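Local atomic coordinates of serine protease pet (Escherichia coli, PDB entry 4OM9), a protein that acts as a secreted autotransporter enterotoxin of enteroaggregative Escherichia coli, a serine protease whose host target is probably the cytoskeletal protein alpha-fodrin. Residues Y66-A71 / N100-Q105; N94-G99 / S247-E252; K650-I655 / I669-T674; N690-S695 / D708-G713. One frame throughout, in Å; residues are numbered along the deposited sequence.

Contact 1 (Y66-A71 / N100-Q105); sequences YAVTVA and NDFSIQ
A67 and Q105 open an antiparallel ladder with a reciprocal pair of backbone bonds, Q105 N to A67 O at 2.7 Å and A67 N to Q105 O at a longer 3.2 Å. T69 N binds S103 O further along, but the return bond from S103 N to T69 O is weak. The closely packed face carries V68, I104 and the ring of F102. V68 CG1, anti to the backbone N (chi1 170°), lies 3.6 Å from F102 CE1, the two side chains crossing at about a right angle, while V68 CG2 meets I104 CD1 at 3.7 Å. T250 of helix 247-255 packs on F102 and I104. Both strands belong to the five-stranded antiparallel sheet of a PA-clan protease, and the ladder ends where such enzymes carry their active site. Here A71 N donates to D101 O at 2.9 Å and weakly to D101 OD1. OD1 also accepts from the backbone N of H72, as the triad aspartate does in chymotrypsin-like enzymes, so D101 and H72 probably have those roles; OD2 is held separately by H229 ND1. The other face starts firmly, with T69 CG2 3.4 Å from Q105 OE1 and the amide NE2 tied to Q92 and A80. It is less close toward A71, which is partly exposed; there a water donates to V70 O and is hydrogen-bonded to S103 OG at 3.2 Å.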
loop_
_atom_site.group_PDB
_atom_site.type_symbol
_atom_site.label_atom_id
_atom_site.label_comp_id
_atom_site.label_asym_id
_atom_site.label_seq_id
_atom_site.Cartn_x
_atom_site.Cartn_y
_atom_site.Cartn_z
ATOM N N TYR A 66 14.626 -24.091 22.284
ATOM C CA TYR A 66 15.074 -25.290 21.554
ATOM C C TYR A 66 15.257 -25.119 20.046
ATOM O O TYR A 66 14.574 -24.320 19.383
ATOM C CB TYR A 66 14.111 -26.451 21.817
ATOM C CG TYR A 66 14.065 -26.826 23.288
ATOM C CD1 TYR A 66 15.150 -27.446 23.900
ATOM C CD2 TYR A 66 12.954 -26.532 24.066
ATOM C CE1 TYR A 66 15.119 -27.781 25.244
ATOM C CE2 TYR A 66 12.916 -26.851 25.402
ATOM C CZ TYR A 66 13.996 -27.490 25.994
ATOM O OH TYR A 66 13.939 -27.812 27.335
ATOM N N ALA A 67 16.227 -25.865 19.538
ATOM C CA ALA A 67 16.601 -25.870 18.141
ATOM C C ALA A 67 17.086 -27.268 17.766
ATOM O O ALA A 67 17.475 -28.072 18.624
ATOM C CB ALA A 67 17.670 -24.856 17.865
ATOM N N VAL A 68 17.079 -27.532 16.470
ATOM C CA VAL A 68 17.415 -28.836 15.929
ATOM C C VAL A 68 18.435 -28.667 14.817
ATOM O O VAL A 68 18.363 -27.722 14.019
ATOM C CB VAL A 68 16.160 -29.561 15.406
ATOM C CG1 VAL A 68 16.537 -30.776 14.632
ATOM C CG2 VAL A 68 15.293 -29.987 16.559
ATOM N N THR A 69 19.401 -29.569 14.781
ATOM C CA THR A 69 20.427 -29.532 13.771
ATOM C C THR A 69 20.992 -30.955 13.541
ATOM O O THR A 69 20.300 -31.956 13.709
ATOM C CB THR A 69 21.535 -28.527 14.165
ATOM O OG1 THR A 69 22.468 -28.376 13.092
ATOM C CG2 THR A 69 22.280 -28.943 15.487
ATOM N N VAL A 70 22.238 -31.047 13.130
ATOM C CA VAL A 70 22.823 -32.348 12.952
ATOM C C VAL A 70 23.977 -32.454 13.949
ATOM O O VAL A 70 24.467 -31.417 14.424
ATOM C CB VAL A 70 23.234 -32.545 11.477
ATOM C CG1 VAL A 70 24.714 -32.793 11.318
ATOM C CG2 VAL A 70 22.375 -33.613 10.862
ATOM N N ALA A 71 24.347 -33.686 14.315
ATOM C CA ALA A 71 25.296 -33.941 15.412
ATOM C C ALA A 71 26.740 -33.608 15.058
ATOM O O ALA A 71 27.444 -33.000 15.867
ATOM C CB ALA A 71 25.208 -35.421 15.886
ATOM N N ASN A 100 21.808 -41.790 14.400
ATOM C CA ASN A 100 21.387 -41.335 13.090
ATOM C C ASN A 100 21.724 -39.843 12.838
ATOM O O ASN A 100 21.244 -39.266 11.848
ATOM C CB ASN A 100 19.881 -41.572 12.923
ATOM C CG ASN A 100 19.468 -41.767 11.462
ATOM O OD1 ASN A 100 20.183 -42.391 10.662
ATOM N ND2 ASN A 100 18.297 -41.236 11.118
ATOM N N ASP A 101 22.525 -39.249 13.742
ATOM C CA ASP A 101 23.142 -37.918 13.561
ATOM C C ASP A 101 22.158 -36.808 13.929
ATOM O O ASP A 101 22.341 -35.636 13.583
ATOM C CB ASP A 101 23.666 -37.745 12.118
ATOM C CG ASP A 101 24.454 -36.453 11.902
ATOM O OD1 ASP A 101 25.111 -35.967 12.839
ATOM O OD2 ASP A 101 24.423 -35.920 10.765
ATOM N N PHE A 102 21.118 -37.177 14.666
ATOM C CA PHE A 102 20.130 -36.201 15.073
ATOM C C PHE A 102 20.656 -35.403 16.266
ATOM O O PHE A 102 21.353 -35.946 17.131
ATOM C CB PHE A 102 18.806 -36.882 15.411
ATOM C CG PHE A 102 17.776 -35.942 15.949
ATOM C CD1 PHE A 102 17.078 -35.089 15.095
ATOM C CD2 PHE A 102 17.521 -35.887 17.315
ATOM C CE1 PHE A 102 16.132 -34.210 15.587
ATOM C CE2 PHE A 102 16.575 -35.005 17.832
ATOM C CZ PHE A 102 15.882 -34.154 16.971
ATOM N N SER A 103 20.315 -34.115 16.311
ATOM C CA SER A 103 20.689 -33.272 17.434
ATOM C C SER A 103 19.570 -32.323 17.845
ATOM O O SER A 103 19.130 -31.499 17.055
ATOM C CB SER A 103 21.946 -32.470 17.110
ATOM O OG SER A 103 22.309 -31.653 18.222
ATOM N N ILE A 104 19.119 -32.460 19.091
ATOM C CA ILE A 104 18.200 -31.508 19.713
ATOM C C ILE A 104 18.983 -30.673 20.723
ATOM O O ILE A 104 19.691 -31.195 21.600
ATOM C CB ILE A 104 16.997 -32.194 20.392
ATOM C CG1 ILE A 104 16.151 -31.174 21.157
ATOM C CG2 ILE A 104 17.452 -33.248 21.341
ATOM C CD1 ILE A 104 15.487 -30.126 20.284
ATOM N N GLN A 105 18.859 -29.364 20.558
ATOM C CA GLN A 105 19.676 -28.395 21.253
ATOM C C GLN A 105 18.856 -27.580 22.245
ATOM O O GLN A 105 17.696 -27.226 21.974
ATOM C CB GLN A 105 20.342 -27.435 20.258
ATOM C CG GLN A 105 21.380 -28.041 19.319
ATOM C CD GLN A 105 21.889 -27.001 18.326
ATOM O OE1 GLN A 105 21.116 -26.445 17.542
ATOM N NE2 GLN A 105 23.183 -26.712 18.377
HETATM O O HOH W 1 25.106 -30.490 17.248
#

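Contact 2 (N94-G99 / S247-E252); sequences NRMTTG and SKTTNE
M96 and T249 have the nearest CA atoms, 6.9 Å apart, where strand 94-97 passes helix 247-252 in a nearly antiparallel sense (153°), the segment axes 8.5 Å apart. No hydrogen bond joins them, which leaves the contact to side chains. M96 does most of the work. Its chain runs out extended and then bends at chi3 (63°), turning CE back against the helix, where it lies 3.6 Å from T249 CG2 and equally near E252 OE1. The sulfur, M96 SD, rests 4.0 Å from E252 CB, the two side chains crossing at about a right angle. T249 CG2 stands anti to its backbone N and also touches M96 CB, so one methyl meets both the root and the tip of the methionine. T249 OG1 is bonded to D246 OD2 and sits 3.6 Å from T98 OG1. At the edge of the contact, the carboxylate of the partly exposed E252 is steadied from within its own helix by K248 NZ, 2.7 Å from E252 OE2 in a salt bridge. A helix that follows the last strand of the second sheet and returns to cover the first is an arrangement familiar from chymotrypsin-like proteases.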
loop_
_atom_site.group_PDB
_atom_site.type_symbol
_atom_site.label_atom_id
_atom_site.label_comp_id
_atom_site.label_asym_id
_atom_site.label_seq_id
_atom_site.Cartn_x
_atom_site.Cartn_y
_atom_site.Cartn_z
ATOM N N ASN A 94 23.226 -27.155 25.950
ATOM C CA ASN A 94 23.060 -28.598 26.118
ATOM C C ASN A 94 22.498 -29.207 24.846
ATOM O O ASN A 94 21.983 -28.489 23.958
ATOM C CB ASN A 94 22.142 -28.918 27.299
ATOM C CG ASN A 94 22.469 -30.271 27.960
ATOM O OD1 ASN A 94 22.955 -31.199 27.310
ATOM N ND2 ASN A 94 22.176 -30.381 29.245
ATOM N N ARG A 95 22.592 -30.528 24.753
ATOM C CA ARG A 95 22.060 -31.235 23.594
ATOM C C ARG A 95 22.012 -32.737 23.808
ATOM O O ARG A 95 22.651 -33.280 24.719
ATOM C CB ARG A 95 22.881 -30.931 22.332
ATOM C CG ARG A 95 24.346 -31.327 22.416
ATOM C CD ARG A 95 24.975 -31.411 21.025
ATOM N NE ARG A 95 26.344 -31.911 21.127
ATOM C CZ ARG A 95 27.088 -32.330 20.108
ATOM N NH1 ARG A 95 26.615 -32.321 18.863
ATOM N NH2 ARG A 95 28.319 -32.760 20.344
ATOM N N MET A 96 21.204 -33.384 22.977
ATOM C CA MET A 96 21.174 -34.827 22.874
ATOM C C MET A 96 21.316 -35.211 21.400
ATOM O O MET A 96 20.932 -34.477 20.483
ATOM C CB MET A 96 19.894 -35.415 23.481
ATOM C CG MET A 96 20.004 -35.780 24.960
ATOM S SD MET A 96 18.472 -36.449 25.659
ATOM C CE MET A 96 18.306 -37.929 24.702
ATOM N N THR A 97 21.858 -36.395 21.199
ATOM C CA THR A 97 22.486 -36.750 19.956
ATOM C C THR A 97 22.230 -38.220 19.734
ATOM O O THR A 97 22.188 -38.996 20.690
ATOM C CB THR A 97 23.985 -36.406 20.006
ATOM O OG1 THR A 97 24.215 -35.197 19.260
ATOM C CG2 THR A 97 24.843 -37.528 19.493
ATOM N N THR A 98 22.012 -38.588 18.476
ATOM C CA THR A 98 21.508 -39.905 18.146
ATOM C C THR A 98 22.411 -40.519 17.087
ATOM O O THR A 98 23.028 -39.786 16.315
ATOM C CB THR A 98 20.044 -39.789 17.663
ATOM O OG1 THR A 98 19.201 -40.685 18.393
ATOM C CG2 THR A 98 19.911 -40.022 16.167
ATOM N N GLY A 99 22.516 -41.848 17.061
ATOM C CA GLY A 99 23.360 -42.542 16.099
ATOM C C GLY A 99 23.051 -42.176 14.646
ATOM O O GLY A 99 23.915 -42.234 13.764
ATOM N N SER A 247 11.313 -37.111 17.594
ATOM C CA SER A 247 10.483 -36.706 18.721
ATOM C C SER A 247 10.947 -37.212 20.084
ATOM O O SER A 247 11.018 -36.467 21.062
ATOM C CB SER A 247 9.061 -37.202 18.495
ATOM O OG SER A 247 8.224 -36.134 18.112
ATOM N N LYS A 248 11.205 -38.506 20.137
ATOM C CA LYS A 248 11.590 -39.183 21.353
ATOM C C LYS A 248 12.834 -38.571 21.979
ATOM O O LYS A 248 12.854 -38.277 23.169
ATOM C CB LYS A 248 11.821 -40.664 21.051
ATOM C CG LYS A 248 12.368 -41.469 22.208
ATOM C CD LYS A 248 12.693 -42.890 21.744
ATOM C CE LYS A 248 13.133 -43.750 22.906
ATOM N NZ LYS A 248 14.177 -43.051 23.722
ATOM N N THR A 249 13.878 -38.391 21.181
ATOM C CA THR A 249 15.118 -37.802 21.675
ATOM C C THR A 249 14.909 -36.322 21.996
ATOM O O THR A 249 15.436 -35.804 22.979
ATOM C CB THR A 249 16.256 -37.959 20.647
ATOM O OG1 THR A 249 16.394 -39.343 20.289
ATOM C CG2 THR A 249 17.575 -37.439 21.216
ATOM N N THR A 250 14.135 -35.641 21.151
ATOM C CA THR A 250 13.769 -34.257 21.413
ATOM C C THR A 250 13.087 -34.112 22.766
ATOM O O THR A 250 13.414 -33.217 23.549
ATOM C CB THR A 250 12.826 -33.703 20.331
ATOM O OG1 THR A 250 13.509 -33.696 19.073
ATOM C CG2 THR A 250 12.378 -32.268 20.677
ATOM N N ASN A 251 12.136 -34.997 23.039
ATOM C CA ASN A 251 11.325 -34.878 24.235
ATOM C C ASN A 251 12.123 -35.247 25.458
ATOM O O ASN A 251 11.899 -34.716 26.548
ATOM C CB ASN A 251 10.064 -35.729 24.118
ATOM C CG ASN A 251 9.024 -35.077 23.221
ATOM O OD1 ASN A 251 9.089 -33.868 22.960
ATOM N ND2 ASN A 251 8.064 -35.864 22.749
ATOM N N GLU A 252 13.095 -36.118 25.272
ATOM C CA GLU A 252 13.952 -36.482 26.386
ATOM C C GLU A 252 14.848 -35.304 26.751
ATOM O O GLU A 252 15.056 -35.023 27.920
ATOM C CB GLU A 252 14.761 -37.744 26.067
ATOM C CG GLU A 252 13.986 -39.011 26.441
ATOM C CD GLU A 252 14.426 -40.243 25.671
ATOM O OE1 GLU A 252 15.440 -40.171 24.944
ATOM O OE2 GLU A 252 13.746 -41.290 25.787
#

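Contact 3 (K650-I655 / I669-T674); sequences KFTGGI and IVTLNT
K650-I655 and I669-T674 are matching strands on successive turns of the right-handed parallel beta-helix that forms the stalk of this passenger domain. They run parallel within 1° and in exact register from K650 and I669 to T652 and T671. F651 N donates to I669 O, T671 N returns to F651 O at 2.8 Å, and G653 N continues the ladder to T671 O at 3.1 Å; beyond it, T674 N makes a weak bond to G653 O. Inside the coil, F651 CG is anti to the backbone N (chi1 177°), and the ring presents its edge to the neighbouring turn: F651 CE2 lies 4.0 Å from L672 CD2, which sits in the ring plane, and F651 CD2 is 4.1 Å from V670 CG1. Outside, T652 and T671 lie side by side and share a water, 2.7 Å from T652 OG1 and 2.8 Å from T671 OG1, that also donates to I669 O. The strands then turn a corner. L672 centres an inverse gamma turn, and T674 CG2 packs 3.6 Å from G654 CA, in the place a beta carbon would occupy. Strand 599-608 borders the pair at one side and strand 690-693 at the other, while I614 touches both F651 and V670 across the interior and I664 of strand 661-664 meets V670.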
loop_
_atom_site.group_PDB
_atom_site.type_symbol
_atom_site.label_atom_id
_atom_site.label_comp_id
_atom_site.label_asym_id
_atom_site.label_seq_id
_atom_site.Cartn_x
_atom_site.Cartn_y
_atom_site.Cartn_z
ATOM N N LYS A 650 -4.293 7.122 -6.401
ATOM C CA LYS A 650 -5.719 7.402 -6.253
ATOM C C LYS A 650 -6.053 8.384 -5.134
ATOM O O LYS A 650 -5.664 8.179 -3.975
ATOM C CB LYS A 650 -6.503 6.118 -5.997
ATOM C CG LYS A 650 -6.563 5.146 -7.138
ATOM C CD LYS A 650 -7.688 4.168 -6.867
ATOM C CE LYS A 650 -7.878 3.175 -8.012
ATOM N NZ LYS A 650 -6.751 2.214 -8.101
ATOM N N PHE A 651 -6.801 9.426 -5.473
ATOM C CA PHE A 651 -7.421 10.231 -4.433
ATOM C C PHE A 651 -8.927 10.267 -4.618
ATOM O O PHE A 651 -9.440 10.455 -5.728
ATOM C CB PHE A 651 -6.877 11.659 -4.380
ATOM C CG PHE A 651 -7.569 12.502 -3.351
ATOM C CD1 PHE A 651 -7.328 12.296 -1.995
ATOM C CD2 PHE A 651 -8.506 13.452 -3.722
ATOM C CE1 PHE A 651 -7.986 13.043 -1.048
ATOM C CE2 PHE A 651 -9.168 14.206 -2.779
ATOM C CZ PHE A 651 -8.914 14.009 -1.444
ATOM N N THR A 652 -9.618 10.069 -3.510
ATOM C CA THR A 652 -11.060 10.061 -3.466
ATOM C C THR A 652 -11.513 10.866 -2.250
ATOM O O THR A 652 -11.120 10.558 -1.102
ATOM C CB THR A 652 -11.601 8.635 -3.384
ATOM O OG1 THR A 652 -11.254 7.938 -4.584
ATOM C CG2 THR A 652 -13.113 8.628 -3.216
ATOM N N GLY A 653 -12.329 11.888 -2.501
ATOM C CA GLY A 653 -12.861 12.724 -1.437
ATOM C C GLY A 653 -13.078 14.154 -1.888
ATOM O O GLY A 653 -13.475 14.394 -3.022
ATOM N N GLY A 654 -12.824 15.110 -1.006
ATOM C CA GLY A 654 -13.008 16.506 -1.356
ATOM C C GLY A 654 -11.844 17.368 -0.922
ATOM O O GLY A 654 -11.038 16.947 -0.088
ATOM N N ILE A 655 -11.768 18.571 -1.490
ATOM C CA ILE A 655 -10.692 19.514 -1.200
ATOM C C ILE A 655 -11.187 20.947 -0.897
ATOM O O ILE A 655 -11.788 21.633 -1.749
ATOM C CB ILE A 655 -9.681 19.570 -2.373
ATOM C CG1 ILE A 655 -9.208 18.154 -2.763
ATOM C CG2 ILE A 655 -8.511 20.470 -2.021
ATOM C CD1 ILE A 655 -7.953 18.104 -3.639
ATOM N N ILE A 669 -5.757 8.850 -10.496
ATOM C CA ILE A 669 -7.201 8.782 -10.656
ATOM C C ILE A 669 -7.880 9.404 -9.445
ATOM O O ILE A 669 -7.921 8.811 -8.354
ATOM C CB ILE A 669 -7.695 7.347 -10.839
ATOM C CG1 ILE A 669 -7.001 6.710 -12.046
ATOM C CG2 ILE A 669 -9.208 7.334 -10.997
ATOM C CD1 ILE A 669 -7.431 5.294 -12.337
ATOM N N VAL A 670 -8.405 10.606 -9.668
ATOM C CA VAL A 670 -9.085 11.403 -8.669
ATOM C C VAL A 670 -10.601 11.386 -8.805
ATOM O O VAL A 670 -11.134 11.605 -9.902
ATOM C CB VAL A 670 -8.627 12.854 -8.742
ATOM C CG1 VAL A 670 -9.352 13.686 -7.701
ATOM C CG2 VAL A 670 -7.115 12.942 -8.572
ATOM N N THR A 671 -11.284 11.159 -7.688
ATOM C CA THR A 671 -12.738 11.204 -7.622
ATOM C C THR A 671 -13.258 12.178 -6.560
ATOM O O THR A 671 -13.345 11.852 -5.378
ATOM C CB THR A 671 -13.316 9.827 -7.330
ATOM O OG1 THR A 671 -12.864 8.906 -8.330
ATOM C CG2 THR A 671 -14.840 9.879 -7.308
ATOM N N LEU A 672 -13.612 13.381 -6.976
ATOM C CA LEU A 672 -14.117 14.343 -6.027
ATOM C C LEU A 672 -15.592 14.091 -5.761
ATOM O O LEU A 672 -16.459 14.643 -6.438
ATOM C CB LEU A 672 -13.879 15.752 -6.536
ATOM C CG LEU A 672 -12.403 16.010 -6.855
ATOM C CD1 LEU A 672 -12.175 17.453 -7.296
ATOM C CD2 LEU A 672 -11.518 15.659 -5.667
ATOM N N ASN A 673 -15.871 13.243 -4.771
ATOM C CA ASN A 673 -17.246 12.948 -4.371
ATOM C C ASN A 673 -17.631 13.641 -3.068
ATOM O O ASN A 673 -18.617 13.287 -2.426
ATOM C CB ASN A 673 -17.473 11.429 -4.261
ATOM C CG ASN A 673 -16.584 10.752 -3.212
ATOM O OD1 ASN A 673 -15.862 11.401 -2.460
ATOM N ND2 ASN A 673 -16.655 9.435 -3.160
ATOM N N THR A 674 -16.842 14.644 -2.700
ATOM C CA THR A 674 -17.152 15.532 -1.587
ATOM C C THR A 674 -16.963 16.960 -2.084
ATOM O O THR A 674 -16.072 17.216 -2.891
ATOM C CB THR A 674 -16.243 15.243 -0.352
ATOM O OG1 THR A 674 -16.804 14.174 0.418
ATOM C CG2 THR A 674 -16.109 16.463 0.524
HETATM O O HOH W 2 -10.480 7.908 -7.163
#

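Contact 4 (N690-S695 / D708-G713); sequences NVTASS and DLTLTG
V691 N to D708 O, at 2.9 Å and almost straight (174°), begins a run of strong backbone bonds between two neighbouring turns of the parallel beta-helix. V691 O then accepts from T710 N at 2.8 Å, and A693 N gives to T710 O at 2.9 Å, so T710 uses both its N-H and its carbonyl in bonds to the same neighbouring strand. T712 N continues the series to A693 O, though the position of that oxygen is less certain. The in-register pairing puts V691 beside L709, T692 beside T710 and A693 beside L711. On the inner face V691 CG1 meets L709 CD1 at 3.8 Å, the two side chains crossing at a slant, and A693 CB touches L711 CD2 at the same separation. L709 CG is anti to its backbone N (chi1 177°), and CD1 beyond it also lies 3.6 Å from V691 O. I685 from strand 682-685 packs on both V691 and L709, and Y727 from strand 725-729 on A693 and L711, from other strands of the coil. The outer face repeats the pattern with small polar residues: T692 and T710 stand side by side, pointing the same way, with T692 CG2 4.1 Å from T710 CB. Past the regular ladder the chain bends, and T712 O is taken by the hydroxyl of Y727. T712 OG1 donates to G713 O, in the next residue, at 2.9 Å, and S694 OG stands 3.3 Å from T712 OG1, at best a weak bond.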
loop_
_atom_site.group_PDB
_atom_site.type_symbol
_atom_site.label_atom_id
_atom_site.label_comp_id
_atom_site.label_asym_id
_atom_site.label_seq_id
_atom_site.Cartn_x
_atom_site.Cartn_y
_atom_site.Cartn_z
ATOM N N ASN A 690 -6.948 11.255 -14.765
ATOM C CA ASN A 690 -8.401 11.097 -14.846
ATOM C C ASN A 690 -9.074 11.690 -13.623
ATOM O O ASN A 690 -8.997 11.137 -12.521
ATOM C CB ASN A 690 -8.810 9.626 -14.966
ATOM C CG ASN A 690 -8.203 8.947 -16.158
ATOM O OD1 ASN A 690 -7.689 9.601 -17.064
ATOM N ND2 ASN A 690 -8.271 7.616 -16.176
ATOM N N VAL A 691 -9.735 12.818 -13.816
ATOM C CA VAL A 691 -10.412 13.490 -12.738
ATOM C C VAL A 691 -11.914 13.504 -12.969
ATOM O O VAL A 691 -12.408 14.052 -13.963
ATOM C CB VAL A 691 -9.870 14.922 -12.577
ATOM C CG1 VAL A 691 -10.434 15.599 -11.320
ATOM C CG2 VAL A 691 -8.350 14.878 -12.529
ATOM N N THR A 692 -12.638 12.878 -12.054
ATOM C CA THR A 692 -14.091 12.901 -12.063
ATOM C C THR A 692 -14.595 13.581 -10.796
ATOM O O THR A 692 -14.252 13.176 -9.680
ATOM C CB THR A 692 -14.689 11.483 -12.149
ATOM O OG1 THR A 692 -13.967 10.707 -13.117
ATOM C CG2 THR A 692 -16.160 11.545 -12.526
ATOM N N ALA A 693 -15.402 14.620 -10.966
ATOM C CA ALA A 693 -15.958 15.335 -9.827
ATOM C C ALA A 693 -17.478 15.196 -9.787
ATOM O O ALA A 693 -18.188 15.920 -10.475
ATOM C CB ALA A 693 -15.557 16.797 -9.877
ATOM N N SER A 694 -17.970 14.267 -8.978
ATOM C CA SER A 694 -19.397 13.987 -8.893
ATOM C C SER A 694 -20.042 14.867 -7.841
ATOM O O SER A 694 -21.236 14.765 -7.551
ATOM C CB SER A 694 -19.636 12.511 -8.568
ATOM O OG SER A 694 -18.979 11.673 -9.506
ATOM N N SER A 695 -19.225 15.735 -7.267
ATOM C CA SER A 695 -19.650 16.602 -6.185
ATOM C C SER A 695 -19.313 18.032 -6.570
ATOM O O SER A 695 -18.346 18.260 -7.298
ATOM C CB SER A 695 -18.958 16.189 -4.875
ATOM O OG SER A 695 -19.377 16.986 -3.784
ATOM N N ASP A 708 -8.149 13.992 -18.738
ATOM C CA ASP A 708 -9.601 13.829 -18.748
ATOM C C ASP A 708 -10.223 14.465 -17.503
ATOM O O ASP A 708 -9.849 14.150 -16.372
ATOM C CB ASP A 708 -9.986 12.354 -18.828
ATOM C CG ASP A 708 -9.471 11.674 -20.099
ATOM O OD1 ASP A 708 -8.792 12.334 -20.910
ATOM O OD2 ASP A 708 -9.738 10.468 -20.281
ATOM N N LEU A 709 -11.163 15.378 -17.726
ATOM C CA LEU A 709 -11.931 15.993 -16.651
ATOM C C LEU A 709 -13.431 15.819 -16.900
ATOM O O LEU A 709 -13.975 16.250 -17.929
ATOM C CB LEU A 709 -11.580 17.474 -16.505
ATOM C CG LEU A 709 -12.370 18.255 -15.452
ATOM C CD1 LEU A 709 -12.136 17.668 -14.018
ATOM C CD2 LEU A 709 -11.998 19.714 -15.509
ATOM N N THR A 710 -14.091 15.170 -15.951
ATOM C CA THR A 710 -15.506 14.889 -16.062
ATOM C C THR A 710 -16.261 15.455 -14.866
ATOM O O THR A 710 -15.872 15.259 -13.714
ATOM C CB THR A 710 -15.761 13.390 -16.163
ATOM O OG1 THR A 710 -14.974 12.849 -17.229
ATOM C CG2 THR A 710 -17.224 13.123 -16.437
ATOM N N LEU A 711 -17.346 16.159 -15.151
ATOM C CA LEU A 711 -18.136 16.802 -14.118
ATOM C C LEU A 711 -19.578 16.301 -14.173
ATOM O O LEU A 711 -20.236 16.389 -15.212
ATOM C CB LEU A 711 -18.064 18.312 -14.288
ATOM C CG LEU A 711 -16.646 18.839 -14.494
ATOM C CD1 LEU A 711 -16.663 20.333 -14.791
ATOM C CD2 LEU A 711 -15.808 18.539 -13.264
ATOM N N THR A 712 -20.058 15.744 -13.064
ATOM C CA THR A 712 -21.355 15.071 -13.045
ATOM C C THR A 712 -22.110 15.323 -11.764
ATOM O O THR A 712 -21.507 15.626 -10.739
ATOM C CB THR A 712 -21.239 13.538 -13.158
ATOM O OG1 THR A 712 -20.907 13.013 -11.873
ATOM C CG2 THR A 712 -20.185 13.108 -14.168
ATOM N N GLY A 713 -23.426 15.139 -11.814
ATOM C CA GLY A 713 -24.251 15.204 -10.621
ATOM C C GLY A 713 -23.831 14.158 -9.615
ATOM O O GLY A 713 -23.087 13.238 -9.950
#

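In the fold
From the N terminus, the chain first makes the protease domain. Contact 1 closes the loop between strands 66-70 and 102-107. Contact 2 opens inside that loop, on strand 88-97, and closes only at helix 247-255, so the two cross along the sequence; their centres are 7 Å apart, and M96 N bonds to I104 O. Together they join the first sheet to the helix behind it. Contacts 3 and 4 come later, in series, each closing a single turn of the beta-helix. They too are neighbours, 9 Å between centres, because strand 668-672 pairs with strand 690-693. Contacts 1 and 4 lie on opposite sides of the chain's centre, their centres about 66 Å apart.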